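PDB 3R4S: botulinum neurotoxin type C1 from Clostridium botulinum, which enters cells by binding two ganglioside molecules through its C-terminal receptor-binding region, and as the whole toxin acts as a metalloprotease. Local coordinates for residues 119-124 and 178-183; 127-132 and 172-177; 369-374 and 383-388. All coordinates share one frame; numbering follows the deposited sequence.

Contact 1 (119-124 and 178-183)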
loop_
_atom_site.group_PDB
_atom_site.type_symbol
_atom_site.label_atom_id
_atom_site.label_comp_id
_atom_site.label_asym_id
_atom_site.label_seq_id
_atom_site.Cartn_x
_atom_site.Cartn_y
_atom_site.Cartn_z
ATOM N N PHE A 119 16.461 -1.021 10.598
ATOM C CA PHE A 119 17.642 -1.657 10.018
ATOM C C PHE A 119 18.814 -1.466 10.953
ATOM O O PHE A 119 19.051 -0.361 11.431
ATOM C CB PHE A 119 17.993 -1.072 8.646
ATOM C CG PHE A 119 19.274 -1.621 8.079
ATOM C CD1 PHE A 119 19.295 -2.867 7.456
ATOM C CD2 PHE A 119 20.456 -0.902 8.182
ATOM C CE1 PHE A 119 20.485 -3.394 6.935
ATOM C CE2 PHE A 119 21.647 -1.414 7.672
ATOM C CZ PHE A 119 21.662 -2.670 7.053
ATOM N N THR A 120 19.548 -2.539 11.212
ATOM C CA THR A 120 20.653 -2.488 12.163
ATOM C C THR A 120 21.943 -3.081 11.609
ATOM O O THR A 120 21.945 -4.194 11.062
ATOM C CB THR A 120 20.310 -3.262 13.436
ATOM O OG1 THR A 120 19.072 -2.778 13.967
ATOM C CG2 THR A 120 21.412 -3.091 14.471
ATOM N N LEU A 121 23.034 -2.329 11.727
ATOM C CA LEU A 121 24.366 -2.904 11.575
ATOM C C LEU A 121 24.811 -3.357 12.961
ATOM O O LEU A 121 24.835 -2.557 13.898
ATOM C CB LEU A 121 25.350 -1.878 11.019
ATOM C CG LEU A 121 25.246 -1.534 9.529
ATOM C CD1 LEU A 121 26.356 -0.584 9.144
ATOM C CD2 LEU A 121 25.304 -2.778 8.653
ATOM N N LYS A 122 25.128 -4.639 13.108
ATOM C CA LYS A 122 25.590 -5.140 14.394
ATOM C C LYS A 122 27.094 -5.381 14.364
ATOM O O LYS A 122 27.574 -6.330 13.736
ATOM C CB LYS A 122 24.855 -6.419 14.787
ATOM C CG LYS A 122 25.190 -6.898 16.196
ATOM C CD LYS A 122 24.508 -8.217 16.505
ATOM C CE LYS A 122 24.769 -8.669 17.937
ATOM N NZ LYS A 122 23.711 -8.200 18.846
ATOM N N GLN A 123 27.839 -4.502 15.029
ATOM C CA GLN A 123 29.292 -4.601 15.036
ATOM C C GLN A 123 29.758 -5.786 15.865
ATOM O O GLN A 123 30.579 -6.580 15.419
ATOM C CB GLN A 123 29.923 -3.313 15.559
ATOM C CG GLN A 123 31.429 -3.395 15.703
ATOM C CD GLN A 123 32.031 -2.111 16.244
ATOM O OE1 GLN A 123 31.326 -1.263 16.785
ATOM N NE2 GLN A 123 33.342 -1.960 16.090
ATOM N N ASN A 124 29.229 -5.891 17.077
ATOM C CA ASN A 124 29.573 -6.977 17.988
ATOM C C ASN A 124 28.479 -7.019 19.046
ATOM O O ASN A 124 27.500 -6.278 18.940
ATOM C CB ASN A 124 30.951 -6.739 18.624
ATOM C CG ASN A 124 31.058 -5.375 19.280
ATOM O OD1 ASN A 124 30.201 -4.995 20.084
ATOM N ND2 ASN A 124 32.096 -4.620 18.923
ATOM N N THR A 178 34.798 -1.199 13.289
ATOM C CA THR A 178 35.952 -2.080 13.119
ATOM C C THR A 178 35.671 -3.474 13.666
ATOM O O THR A 178 35.233 -3.634 14.812
ATOM C CB THR A 178 37.206 -1.513 13.818
ATOM O OG1 THR A 178 37.325 -0.111 13.542
ATOM C CG2 THR A 178 38.463 -2.246 13.334
ATOM N N GLY A 179 35.909 -4.483 12.836
ATOM C CA GLY A 179 35.669 -5.856 13.237
ATOM C C GLY A 179 34.296 -6.390 12.871
ATOM O O GLY A 179 34.018 -7.573 13.085
ATOM N N ILE A 180 33.424 -5.541 12.331
ATOM C CA ILE A 180 32.126 -6.045 11.895
ATOM C C ILE A 180 32.361 -7.152 10.865
ATOM O O ILE A 180 33.266 -7.074 10.035
ATOM C CB ILE A 180 31.196 -4.943 11.316
ATOM C CG1 ILE A 180 29.806 -5.525 11.005
ATOM C CG2 ILE A 180 31.802 -4.316 10.077
ATOM C CD1 ILE A 180 28.742 -4.488 10.763
ATOM N N ASN A 181 31.555 -8.198 10.938
ATOM C CA ASN A 181 31.741 -9.353 10.076
ATOM C C ASN A 181 30.403 -9.704 9.440
ATOM O O ASN A 181 29.452 -10.008 10.147
ATOM C CB ASN A 181 32.259 -10.523 10.907
ATOM C CG ASN A 181 32.982 -11.552 10.069
ATOM O OD1 ASN A 181 32.360 -12.431 9.469
ATOM N ND2 ASN A 181 34.312 -11.449 10.024
ATOM N N PHE A 182 30.320 -9.633 8.114
ATOM C CA PHE A 182 29.051 -9.895 7.440
ATOM C C PHE A 182 28.846 -11.376 7.156
ATOM O O PHE A 182 29.736 -12.061 6.656
ATOM C CB PHE A 182 28.910 -9.057 6.170
ATOM C CG PHE A 182 28.719 -7.596 6.448
ATOM C CD1 PHE A 182 27.501 -7.124 6.915
ATOM C CD2 PHE A 182 29.765 -6.699 6.279
ATOM C CE1 PHE A 182 27.317 -5.769 7.198
ATOM C CE2 PHE A 182 29.593 -5.346 6.552
ATOM C CZ PHE A 182 28.366 -4.881 7.019
ATOM N N SER A 183 27.659 -11.852 7.498
ATOM C CA SER A 183 27.279 -13.253 7.341
ATOM C C SER A 183 26.839 -13.537 5.909
ATOM O O SER A 183 26.255 -12.681 5.256
ATOM C CB SER A 183 26.128 -13.561 8.297
ATOM O OG SER A 183 25.572 -14.838 8.054
HETATM O O HOH W 1 32.563 -8.602 15.594
HETATM O O HOH W 2 34.178 -5.444 16.940
#
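Gln123, near the end of strand 116-124, meets Thr178 in the loop 178-183 through its side-chain amide. NE2 of Gln123 donates to the carbonyl O of Thr178 over 2.8 Å, and an N-H...O angle of 164° makes the bond nearly straight. The acceptor lies in the amide plane of Gln123, whereas the donor is tilted 30° from the carbonyl plane of Thr178. CG of Gln123 stands anti to the backbone N (chi1 175°) and the chain beyond is extended, which carries the amide to the loop. Its other end is held too, since OE1 is hydrogen-bonded to Ser127 OG; the two bonds together fix the rotation of the amide.

Two waters add bridges. One donates to Gln123 O at 2.8 Å and to Gly179 O at 3.1 Å. The second accepts from Asn124 ND2 and donates to Thr178 O, 3.0 Å away, giving that carbonyl two donors.

The packing contacts lie on the inner side. CG1 of Ile180 sets a methylene against a backbone carbonyl, 3.6 Å from Lys122 O, and also sits above one face of the Phe182 ring, offset toward its rim. Leu121 comes to that ring at the edge, in plane, with CD2 3.9 Å from Phe182 CE1. Tyr75 meets the Phe182 ring edge-to-face, and Trp108 touches both Leu121 and Phe182.

Gln123 and Asn124 together face Ser127, a classic beta bulge, at the end of the hairpin formed by strands 116-124 and 127-134 in the lectin-like jelly roll of the N-terminal receptor-binding region.

Contact 2 (127-132 and 172-177)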
loop_
_atom_site.group_PDB
_atom_site.type_symbol
_atom_site.label_atom_id
_atom_site.label_comp_id
_atom_site.label_asym_id
_atom_site.label_seq_id
_atom_site.Cartn_x
_atom_site.Cartn_y
_atom_site.Cartn_z
ATOM N N SER A 127 27.817 -3.398 20.498
ATOM C CA SER A 127 27.820 -2.214 19.651
ATOM C C SER A 127 27.011 -2.409 18.361
ATOM O O SER A 127 27.207 -3.383 17.623
ATOM C CB SER A 127 29.264 -1.838 19.318
ATOM O OG SER A 127 29.325 -0.929 18.232
ATOM N N GLU A 128 26.117 -1.466 18.083
ATOM C CA GLU A 128 25.293 -1.524 16.879
ATOM C C GLU A 128 25.078 -0.109 16.368
ATOM O O GLU A 128 25.377 0.862 17.064
ATOM C CB GLU A 128 23.924 -2.110 17.229
ATOM C CG GLU A 128 23.166 -1.187 18.150
ATOM C CD GLU A 128 21.693 -1.502 18.261
ATOM O OE1 GLU A 128 21.325 -2.329 19.114
ATOM O OE2 GLU A 128 20.899 -0.896 17.518
ATOM N N GLN A 129 24.529 0.014 15.166
ATOM C CA GLN A 129 24.028 1.298 14.699
ATOM C C GLN A 129 22.744 1.055 13.913
ATOM O O GLN A 129 22.728 0.257 12.975
ATOM C CB GLN A 129 25.087 2.010 13.852
ATOM C CG GLN A 129 24.749 3.439 13.512
ATOM C CD GLN A 129 25.954 4.272 13.051
ATOM O OE1 GLN A 129 25.884 5.502 13.038
ATOM N NE2 GLN A 129 27.053 3.610 12.678
ATOM N N SER A 130 21.663 1.717 14.307
ATOM C CA SER A 130 20.363 1.477 13.687
ATOM C C SER A 130 19.751 2.730 13.076
ATOM O O SER A 130 20.029 3.840 13.510
ATOM C CB SER A 130 19.380 0.870 14.705
ATOM O OG SER A 130 19.797 -0.423 15.121
ATOM N N ILE A 131 18.910 2.527 12.065
ATOM C CA ILE A 131 18.065 3.572 11.503
ATOM C C ILE A 131 16.677 2.989 11.316
ATOM O O ILE A 131 16.512 1.767 11.305
ATOM C CB ILE A 131 18.559 4.039 10.137
ATOM C CG1 ILE A 131 18.716 2.833 9.188
ATOM C CG2 ILE A 131 19.871 4.782 10.275
ATOM C CD1 ILE A 131 19.316 3.217 7.842
ATOM N N ASN A 132 15.674 3.841 11.141
ATOM C CA ASN A 132 14.318 3.320 11.084
ATOM C C ASN A 132 13.333 4.130 10.259
ATOM O O ASN A 132 13.544 5.303 9.953
ATOM C CB ASN A 132 13.767 3.137 12.492
ATOM C CG ASN A 132 13.535 4.457 13.192
ATOM O OD1 ASN A 132 14.300 4.847 14.075
ATOM N ND2 ASN A 132 12.486 5.161 12.791
ATOM N N ILE A 172 22.029 8.628 8.711
ATOM C CA ILE A 172 22.955 8.760 9.834
ATOM C C ILE A 172 24.380 8.457 9.377
ATOM O O ILE A 172 24.612 7.518 8.615
ATOM C CB ILE A 172 22.577 7.820 11.008
ATOM C CG1 ILE A 172 21.126 8.058 11.432
ATOM C CG2 ILE A 172 23.471 8.068 12.203
ATOM C CD1 ILE A 172 20.735 7.405 12.762
ATOM N N LYS A 173 25.332 9.263 9.833
ATOM C CA LYS A 173 26.741 9.029 9.534
ATOM C C LYS A 173 27.143 7.685 10.121
ATOM O O LYS A 173 26.831 7.401 11.270
ATOM C CB LYS A 173 27.606 10.139 10.138
ATOM C CG LYS A 173 29.117 9.909 9.988
ATOM C CD LYS A 173 29.535 9.998 8.531
ATOM C CE LYS A 173 30.949 9.462 8.278
ATOM N NZ LYS A 173 31.014 7.967 8.075
ATOM N N VAL A 174 27.826 6.851 9.340
ATOM C CA VAL A 174 28.247 5.555 9.847
ATOM C C VAL A 174 29.446 5.736 10.771
ATOM O O VAL A 174 30.430 6.381 10.398
ATOM C CB VAL A 174 28.631 4.577 8.702
ATOM C CG1 VAL A 174 29.187 3.268 9.273
ATOM C CG2 VAL A 174 27.432 4.309 7.796
ATOM N N LYS A 175 29.371 5.162 11.967
ATOM C CA LYS A 175 30.472 5.253 12.921
ATOM C C LYS A 175 31.511 4.182 12.601
ATOM O O LYS A 175 31.287 3.327 11.748
ATOM C CB LYS A 175 29.959 5.092 14.352
ATOM C CG LYS A 175 29.555 3.664 14.719
ATOM C CD LYS A 175 28.861 3.623 16.081
ATOM C CE LYS A 175 28.835 2.206 16.660
ATOM N NZ LYS A 175 28.009 2.124 17.903
ATOM N N GLU A 176 32.656 4.238 13.268
ATOM C CA GLU A 176 33.680 3.222 13.078
ATOM C C GLU A 176 33.124 1.868 13.522
ATOM O O GLU A 176 32.687 1.703 14.662
ATOM C CB GLU A 176 34.938 3.575 13.873
ATOM C CG GLU A 176 36.212 2.938 13.325
ATOM C CD GLU A 176 37.469 3.461 14.008
ATOM O OE1 GLU A 176 38.491 3.656 13.310
ATOM O OE2 GLU A 176 37.434 3.683 15.241
ATOM N N LEU A 177 33.112 0.903 12.613
ATOM C CA LEU A 177 32.549 -0.406 12.938
ATOM C C LEU A 177 33.605 -1.486 12.776
ATOM O O LEU A 177 33.347 -2.547 12.207
ATOM C CB LEU A 177 31.333 -0.701 12.060
ATOM C CG LEU A 177 30.141 0.233 12.246
ATOM C CD1 LEU A 177 29.131 -0.003 11.135
ATOM C CD2 LEU A 177 29.491 0.041 13.618
#
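Ile131 and Ile172 pack side chain to side chain in the tighter half of this contact, with CG2 of Ile131 3.7 Å from CG1 of Ile172. Each of the two side chains points at the other's strand and they overlap alongside, and CD1 of Ile172 continues as far as the carbonyl O of Ser130. Next to them the buried Gln129 extends toward the other segment and lays its carboxamide against the backbone of Lys173 to Lys175. Its CD stands 3.7 Å from Lys173 O and equally 3.7 Å from Lys175 N, so the flat group spans the peptide stretch between them. Met160, from strand 159-164, touches both Gln129 and Ile131.

The solvent side is looser and relies on one long side chain. Lys175 starts with CG between the backbone N and the carbonyl carbon (chi1 73°) and is extended from there, running past Gln129 to bring its ammonium over segment 127-132. NZ of Lys175 donates to Glu128 O at 3.0 Å, approaching 43° out of the carbonyl plane. Its second bond, to Ser127 OG at 3.3 Å, is weak, and that hydroxyl is more strongly engaged with Gln123 OE1. On the outward face Ser130 OG donates to Glu128 OE2 over 2.7 Å, linking two residues on the same side of the strand without crossing the contact.

The backbones are too far apart to pair: the nearest CA atoms are 7.3 Å apart for Ile131 and Ile172. The segments run 155° apart, roughly antiparallel. Strand 127-134 and strand 167-173 belong to different antiparallel sheets; side chains meet side chains or backbone atoms of the other layer, as in the two-layered packing of a jelly-roll beta sandwich.

Contact 3 (369-374 and 383-388)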
loop_
_atom_site.group_PDB
_atom_site.type_symbol
_atom_site.label_atom_id
_atom_site.label_comp_id
_atom_site.label_asym_id
_atom_site.label_seq_id
_atom_site.Cartn_x
_atom_site.Cartn_y
_atom_site.Cartn_z
ATOM N N SER A 369 -7.087 6.894 -5.564
ATOM C CA SER A 369 -7.453 7.154 -6.941
ATOM C C SER A 369 -8.166 8.483 -7.059
ATOM O O SER A 369 -8.589 9.082 -6.067
ATOM C CB SER A 369 -8.367 6.036 -7.466
ATOM O OG SER A 369 -9.573 5.971 -6.696
ATOM N N GLN A 370 -8.280 8.951 -8.291
ATOM C CA GLN A 370 -9.139 10.071 -8.598
ATOM C C GLN A 370 -10.190 9.546 -9.554
ATOM O O GLN A 370 -9.910 8.670 -10.386
ATOM C CB GLN A 370 -8.358 11.229 -9.210
ATOM C CG GLN A 370 -7.466 11.951 -8.205
ATOM C CD GLN A 370 -6.813 13.182 -8.798
ATOM O OE1 GLN A 370 -6.193 13.104 -9.845
ATOM N NE2 GLN A 370 -6.969 14.331 -8.136
ATOM N N ILE A 371 -11.409 10.050 -9.404
ATOM C CA ILE A 371 -12.537 9.513 -10.150
ATOM C C ILE A 371 -13.263 10.657 -10.825
ATOM O O ILE A 371 -13.702 11.611 -10.179
ATOM C CB ILE A 371 -13.471 8.720 -9.230
ATOM C CG1 ILE A 371 -12.671 7.653 -8.475
ATOM C CG2 ILE A 371 -14.614 8.083 -10.036
ATOM C CD1 ILE A 371 -13.431 7.017 -7.309
ATOM N N PHE A 372 -13.344 10.568 -12.143
ATOM C CA PHE A 372 -13.819 11.662 -12.950
ATOM C C PHE A 372 -15.151 11.285 -13.577
ATOM O O PHE A 372 -15.328 10.150 -14.028
ATOM C CB PHE A 372 -12.810 11.958 -14.059
ATOM C CG PHE A 372 -11.471 12.426 -13.551
ATOM C CD1 PHE A 372 -11.198 13.784 -13.421
ATOM C CD2 PHE A 372 -10.498 11.509 -13.180
ATOM C CE1 PHE A 372 -9.970 14.219 -12.946
ATOM C CE2 PHE A 372 -9.259 11.932 -12.707
ATOM C CZ PHE A 372 -8.992 13.287 -12.593
ATOM N N LYS A 373 -16.078 12.240 -13.606
ATOM C CA LYS A 373 -17.351 12.057 -14.300
ATOM C C LYS A 373 -17.108 12.003 -15.800
ATOM O O LYS A 373 -16.435 12.869 -16.361
ATOM C CB LYS A 373 -18.326 13.183 -13.971
ATOM C CG LYS A 373 -19.718 12.947 -14.571
ATOM C CD LYS A 373 -20.449 11.798 -13.850
ATOM C CE LYS A 373 -21.729 11.390 -14.593
ATOM N NZ LYS A 373 -21.419 10.628 -15.845
ATOM N N SER A 374 -17.652 10.977 -16.448
ATOM C CA SER A 374 -17.306 10.680 -17.826
ATOM C C SER A 374 -18.537 10.318 -18.638
ATOM O O SER A 374 -19.540 9.901 -18.075
ATOM C CB SER A 374 -16.337 9.494 -17.842
ATOM O OG SER A 374 -15.988 9.102 -19.159
ATOM N N GLY A 383 -16.008 16.383 -14.960
ATOM C CA GLY A 383 -15.878 16.711 -13.554
ATOM C C GLY A 383 -15.059 15.728 -12.747
ATOM O O GLY A 383 -14.642 14.678 -13.244
ATOM N N ILE A 384 -14.834 16.073 -11.482
ATOM C CA ILE A 384 -14.038 15.233 -10.590
ATOM C C ILE A 384 -14.829 14.964 -9.315
ATOM O O ILE A 384 -15.549 15.839 -8.832
ATOM C CB ILE A 384 -12.678 15.911 -10.240
ATOM C CG1 ILE A 384 -11.692 14.907 -9.635
ATOM C CG2 ILE A 384 -12.882 17.131 -9.319
ATOM C CD1 ILE A 384 -10.294 15.476 -9.443
ATOM N N CYS A 385 -14.699 13.759 -8.772
ATOM C CA CYS A 385 -15.385 13.400 -7.527
ATOM C C CYS A 385 -14.682 13.967 -6.309
ATOM O O CYS A 385 -13.473 13.804 -6.142
ATOM C CB CYS A 385 -15.511 11.878 -7.394
ATOM S SG CYS A 385 -16.621 11.182 -8.630
ATOM N N SER A 386 -15.452 14.627 -5.457
ATOM C CA SER A 386 -14.928 15.225 -4.244
ATOM C C SER A 386 -15.900 14.924 -3.100
ATOM O O SER A 386 -16.723 14.018 -3.202
ATOM C CB SER A 386 -14.755 16.737 -4.443
ATOM O OG SER A 386 -14.054 17.313 -3.357
ATOM N N ILE A 387 -15.808 15.693 -2.027
ATOM C CA ILE A 387 -16.601 15.465 -0.834
ATOM C C ILE A 387 -16.794 16.818 -0.149
ATOM O O ILE A 387 -15.926 17.690 -0.231
ATOM C CB ILE A 387 -15.881 14.481 0.112
ATOM C CG1 ILE A 387 -16.782 14.074 1.274
ATOM C CG2 ILE A 387 -14.556 15.075 0.626
ATOM C CD1 ILE A 387 -16.230 12.904 2.094
ATOM N N GLY A 388 -17.937 17.008 0.506
ATOM C CA GLY A 388 -18.173 18.233 1.249
ATOM C C GLY A 388 -19.447 18.222 2.083
ATOM O O GLY A 388 -20.227 17.260 2.059
HETATM O O HOH W 3 -11.685 12.096 -7.522
#
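The beta hairpin of strands 367-374 and 381-392 pairs Phe372 with Ile384, an antiparallel non-hydrogen-bonded pair whose CA atoms are 4.3 Å apart. Both side chains rise from the same face of the sheet and run alongside each other. CG1 of Ile384 makes an off-centre CH-pi contact, 4.3 Å from the centroid of the Phe372 ring and 30° off its normal, while CD1 of Ile384 reaches Phe372 CE1 at 3.7 Å. Leu417 touches both residues, closing over this side of the hairpin.

Two backbone bonds flank the pair. Cys385 N donates to Ile371 O over 2.8 Å. Lys373 N donates to Gly383 O in a more bent bond (140° at the hydrogen), and the same carbonyl O lies at the edge of the Phe372 ring and 3.1 Å from Phe372 CA. Away from the Phe372 face, SG of Cys385 packs 4.0 Å from CG2 of Ile371, with Phe356 touching both residues.

The segments run 132° apart and diverge beyond Cys385, where a water links the strands, accepting from Ile371 N and lying 2.8 Å from Cys385 O, to which it can donate. Lys373 turns its ammonium from the partner strand to the carbonyls of Asp352 and Ile355, and makes a cation-pi contact with Phe356. Beta hairpins are the building units of the beta-trefoil, the fold of this C-terminal receptor-binding region.

In the fold
Contacts 1 and 2 form one continuous region: their centres are 9 Å apart, and 127-132/172-177 is nested along the chain inside the loop closed by 119-124/178-183. Thr120 OG1 and Ser130 OG, 2.7 Å apart and probably hydrogen-bonded, join neighbouring strands of the same sheet, and CD1 of Leu121 packs 3.5 Å from CD1 of Leu177. Contact 3 lies on the opposite side of the chain's centre, in the C-terminal receptor-binding region, whereas contacts 1 and 2 are in the N-terminal one; its centre is about 51 Å from that of contact 1 and about 46 Å from that of contact 2. The Lys373 side chain of contact 3 is about 12 Å from a bound N-acetyl-alpha-neuraminic acid, outside that pocket.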